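Local coordinates for La-related protein 7 homolog (Schizosaccharomyces pombe, PDB 6U7V) that binds telomerase RNA ter1 and promotes its assembly with the catalytic subunit trt1 into the telomerase holoenzyme, at residues Lys19-Arg24 with Lys73-Ala78. Residues are numbered along the deposited sequence; the frame is centred on the assembly and turned at random.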
ATOM      1  N   LYS A  19      -6.321 -10.837 -11.892  1.00 19.28           N
ATOM      2  CA  LYS A  19      -7.027  -9.577 -11.605  1.00 18.43           C
ATOM      3  C   LYS A  19      -6.991  -9.306 -10.093  1.00 15.08           C
ATOM      4  O   LYS A  19      -6.979 -10.225  -9.264  1.00 16.77           O
ATOM      5  CB  LYS A  19      -8.486  -9.675 -12.043  1.00 22.32           C
ATOM      6  CG  LYS A  19      -8.699 -10.225 -13.446  1.00 29.99           C
ATOM      7  CD  LYS A  19      -8.175  -9.358 -14.539  1.00 36.95           C
ATOM      8  CE  LYS A  19      -8.503  -9.892 -15.933  1.00 39.27           C
ATOM      9  NZ  LYS A  19      -7.426 -10.769 -16.469  1.00 38.94           N
ATOM     10  N   ASN A  20      -7.049  -8.007  -9.800  1.00 15.14           N
ATOM     11  CA  ASN A  20      -7.350  -7.482  -8.437  1.00 15.54           C
ATOM     12  C   ASN A  20      -6.203  -7.736  -7.453  1.00 15.57           C
ATOM     13  O   ASN A  20      -6.466  -7.875  -6.246  1.00 13.86           O
ATOM     14  CB  ASN A  20      -8.678  -8.054  -7.908  1.00 16.06           C
ATOM     15  CG  ASN A  20      -9.815  -7.677  -8.831  1.00 19.40           C
ATOM     16  OD1 ASN A  20      -9.854  -6.574  -9.346  1.00 17.97           O
ATOM     17  ND2 ASN A  20     -10.670  -8.670  -9.075  1.00 21.47           N
ATOM     18  N   LEU A  21      -4.939  -7.727  -7.910  1.00 13.01           N
ATOM     19  CA  LEU A  21      -3.756  -7.872  -7.027  1.00 12.62           C
ATOM     20  C   LEU A  21      -3.174  -6.535  -6.583  1.00 12.15           C
ATOM     21  O   LEU A  21      -2.341  -6.572  -5.719  1.00 11.89           O
ATOM     22  CB  LEU A  21      -2.666  -8.597  -7.826  1.00 12.84           C
ATOM     23  CG  LEU A  21      -2.915 -10.067  -8.160  1.00 13.45           C
ATOM     24  CD1 LEU A  21      -1.722 -10.610  -8.944  1.00 15.42           C
ATOM     25  CD2 LEU A  21      -3.145 -10.891  -6.928  1.00 14.41           C
ATOM     26  N   LEU A  22      -3.525  -5.456  -7.229  1.00 11.35           N
ATOM     27  CA  LEU A  22      -2.767  -4.183  -7.133  1.00 11.20           C
ATOM     28  C   LEU A  22      -3.465  -3.174  -6.273  1.00 11.60           C
ATOM     29  O   LEU A  22      -4.595  -2.838  -6.542  1.00 12.28           O
ATOM     30  CB  LEU A  22      -2.557  -3.587  -8.515  1.00 11.18           C
ATOM     31  CG  LEU A  22      -1.954  -4.474  -9.603  1.00 12.29           C
ATOM     32  CD1 LEU A  22      -1.882  -3.713 -10.900  1.00 14.06           C
ATOM     33  CD2 LEU A  22      -0.601  -4.997  -9.208  1.00 12.95           C
ATOM     34  N   THR A  23      -2.737  -2.639  -5.301  1.00 11.00           N
ATOM     35  CA  THR A  23      -3.218  -1.476  -4.526  1.00 11.35           C
ATOM     36  C   THR A  23      -2.299  -0.292  -4.647  1.00 10.62           C
ATOM     37  O   THR A  23      -1.100  -0.470  -4.372  1.00 11.64           O
ATOM     38  CB  THR A  23      -3.452  -1.773  -3.048  1.00 11.20           C
ATOM     39  OG1 THR A  23      -2.228  -2.142  -2.408  1.00 11.71           O
ATOM     40  CG2 THR A  23      -4.411  -2.921  -2.828  1.00 11.59           C
ATOM     41  N   ARG A  24      -2.815   0.880  -4.963  1.00 11.74           N
ATOM     42  CA  ARG A  24      -2.067   2.118  -4.878  1.00 12.56           C
ATOM     43  C   ARG A  24      -2.136   2.609  -3.445  1.00 12.75           C
ATOM     44  O   ARG A  24      -3.234   2.667  -2.895  1.00 14.00           O
ATOM     45  CB  ARG A  24      -2.682   3.125  -5.840  1.00 15.07           C
ATOM     46  CG  ARG A  24      -1.857   4.395  -5.946  1.00 17.62           C
ATOM     47  CD  ARG A  24      -2.468   5.493  -6.814  1.00 24.48           C
ATOM     48  NE  ARG A  24      -3.186   4.930  -7.922  1.00 31.46           N
ATOM     49  CZ  ARG A  24      -2.678   4.619  -9.101  1.00 31.86           C
ATOM     50  NH1 ARG A  24      -1.406   4.848  -9.395  1.00 34.22           N
ATOM     51  NH2 ARG A  24      -3.482   4.103 -10.014  1.00 39.64           N
ATOM     52  N   LYS A  73       0.190 -10.956  -3.044  1.00 12.26           N
ATOM     53  CA  LYS A  73       0.306 -12.372  -3.466  1.00 12.90           C
ATOM     54  C   LYS A  73      -1.020 -12.802  -4.057  1.00 14.08           C
ATOM     55  O   LYS A  73      -1.015 -13.573  -5.072  1.00 15.15           O
ATOM     56  CB  LYS A  73       0.715 -13.215  -2.275  1.00 15.00           C
ATOM     57  CG  LYS A  73       0.965 -14.657  -2.669  1.00 17.06           C
ATOM     58  CD  LYS A  73       1.681 -15.399  -1.596  1.00 20.42           C
ATOM     59  CE  LYS A  73       2.065 -16.809  -2.019  1.00 23.59           C
ATOM     60  NZ  LYS A  73       2.778 -17.532  -0.940  1.00 30.60           N
ATOM     61  N   THR A  74      -2.144 -12.418  -3.454  1.00 12.84           N
ATOM     62  CA  THR A  74      -3.490 -12.883  -3.823  1.00 13.58           C
ATOM     63  C   THR A  74      -4.450 -11.720  -3.782  1.00 14.45           C
ATOM     64  O   THR A  74      -4.251 -10.729  -3.045  1.00 13.78           O
ATOM     65  CB  THR A  74      -4.029 -14.057  -2.983  1.00 15.46           C
ATOM     66  OG1 THR A  74      -4.410 -13.505  -1.706  1.00 16.67           O
ATOM     67  CG2 THR A  74      -3.076 -15.203  -2.798  1.00 16.26           C
ATOM     68  N   PRO A  75      -5.601 -11.824  -4.447  1.00 14.36           N
ATOM     69  CA  PRO A  75      -6.640 -10.806  -4.354  1.00 14.55           C
ATOM     70  C   PRO A  75      -7.140 -10.620  -2.913  1.00 14.14           C
ATOM     71  O   PRO A  75      -7.446  -9.467  -2.538  1.00 13.80           O
ATOM     72  CB  PRO A  75      -7.743 -11.339  -5.253  1.00 16.58           C
ATOM     73  CG  PRO A  75      -6.942 -12.106  -6.312  1.00 16.32           C
ATOM     74  CD  PRO A  75      -5.866 -12.808  -5.557  1.00 15.36           C
ATOM     75  N   LEU A  76      -7.215 -11.662  -2.112  1.00 14.57           N
ATOM     76  CA  LEU A  76      -7.743 -11.516  -0.734  1.00 14.93           C
ATOM     77  C   LEU A  76      -6.746 -10.646   0.056  1.00 14.34           C
ATOM     78  O   LEU A  76      -7.163  -9.848   0.929  1.00 15.43           O
ATOM     79  CB  LEU A  76      -7.804 -12.893  -0.075  1.00 17.75           C
ATOM     80  CG  LEU A  76      -8.225 -12.917   1.385  1.00 20.61           C
ATOM     81  CD1 LEU A  76      -9.550 -12.198   1.575  1.00 21.29           C
ATOM     82  CD2 LEU A  76      -8.265 -14.356   1.885  1.00 23.20           C
ATOM     83  N   HIS A  77      -5.458 -10.745  -0.229  1.00 13.50           N
ATOM     84  CA  HIS A  77      -4.494  -9.864   0.473  1.00 13.07           C
ATOM     85  C   HIS A  77      -4.757  -8.408   0.078  1.00 13.74           C
ATOM     86  O   HIS A  77      -4.722  -7.489   0.934  1.00 12.60           O
ATOM     87  CB  HIS A  77      -3.072 -10.228   0.136  1.00 13.13           C
ATOM     88  CG  HIS A  77      -2.590 -11.461   0.777  1.00 13.87           C
ATOM     89  ND1 HIS A  77      -2.523 -12.637   0.041  1.00 17.80           N
ATOM     90  CD2 HIS A  77      -2.054 -11.713   1.976  1.00 16.48           C
ATOM     91  CE1 HIS A  77      -2.057 -13.577   0.833  1.00 17.45           C
ATOM     92  NE2 HIS A  77      -1.738 -13.043   1.996  1.00 18.05           N
ATOM     93  N   ALA A  78      -4.956  -8.100  -1.183  1.00 11.66           N
ATOM     94  CA  ALA A  78      -5.247  -6.757  -1.676  1.00 11.53           C
ATOM     95  C   ALA A  78      -6.508  -6.208  -1.004  1.00 12.83           C
ATOM     96  O   ALA A  78      -6.520  -5.046  -0.578  1.00 13.15           O
ATOM     97  CB  ALA A  78      -5.316  -6.662  -3.176  1.00 12.50           C
TER
HETATM   98  O   HOH W   1      -8.567  -7.690  -4.457  1.00 18.30           O
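Leu21 packs alongside Pro75 where two elements of the xRRM domain meet: the lead-in to strand 22-26, a central strand of the antiparallel sheet, and the first turn of helix 75-87, packed on one sheet face. Leu21 CD2 makes an apolar contact with Pro75 CD at 3.6 Å. It also packs on the backbone of Thr74, with Leu21 CD2 3.5 Å from Thr74 C. Leu21 CG is anti to the carbonyl carbon of Leu21 and beside its backbone N (chi1 -69°), which brings CD2 to the helix start. Trp125 of helix 118-128 also touches Leu21. Further along, Thr23 CG2 meets Ala78 CB at 3.9 Å, while Thr23 OG1 accepts a hydrogen bond from Trp72 NE1.

Several contacts gather on Asn20 O. Pro75 CA makes a CA-H...O contact to Asn20 O, with an angle of 145° at the hydrogen. Ala78 CB lies in van der Waals contact with Asn20 O at 3.5 Å. A water donates to both Asn20 O and Pro75 O, bridging the loop to the helix.

The helix start is capped from within. Thr74 is the N-cap, and its OG1 accepts a weak bond from His77 N. Thr74 OG1 also hydrogen-bonds to the imidazole, at 2.7 Å from His77 ND1.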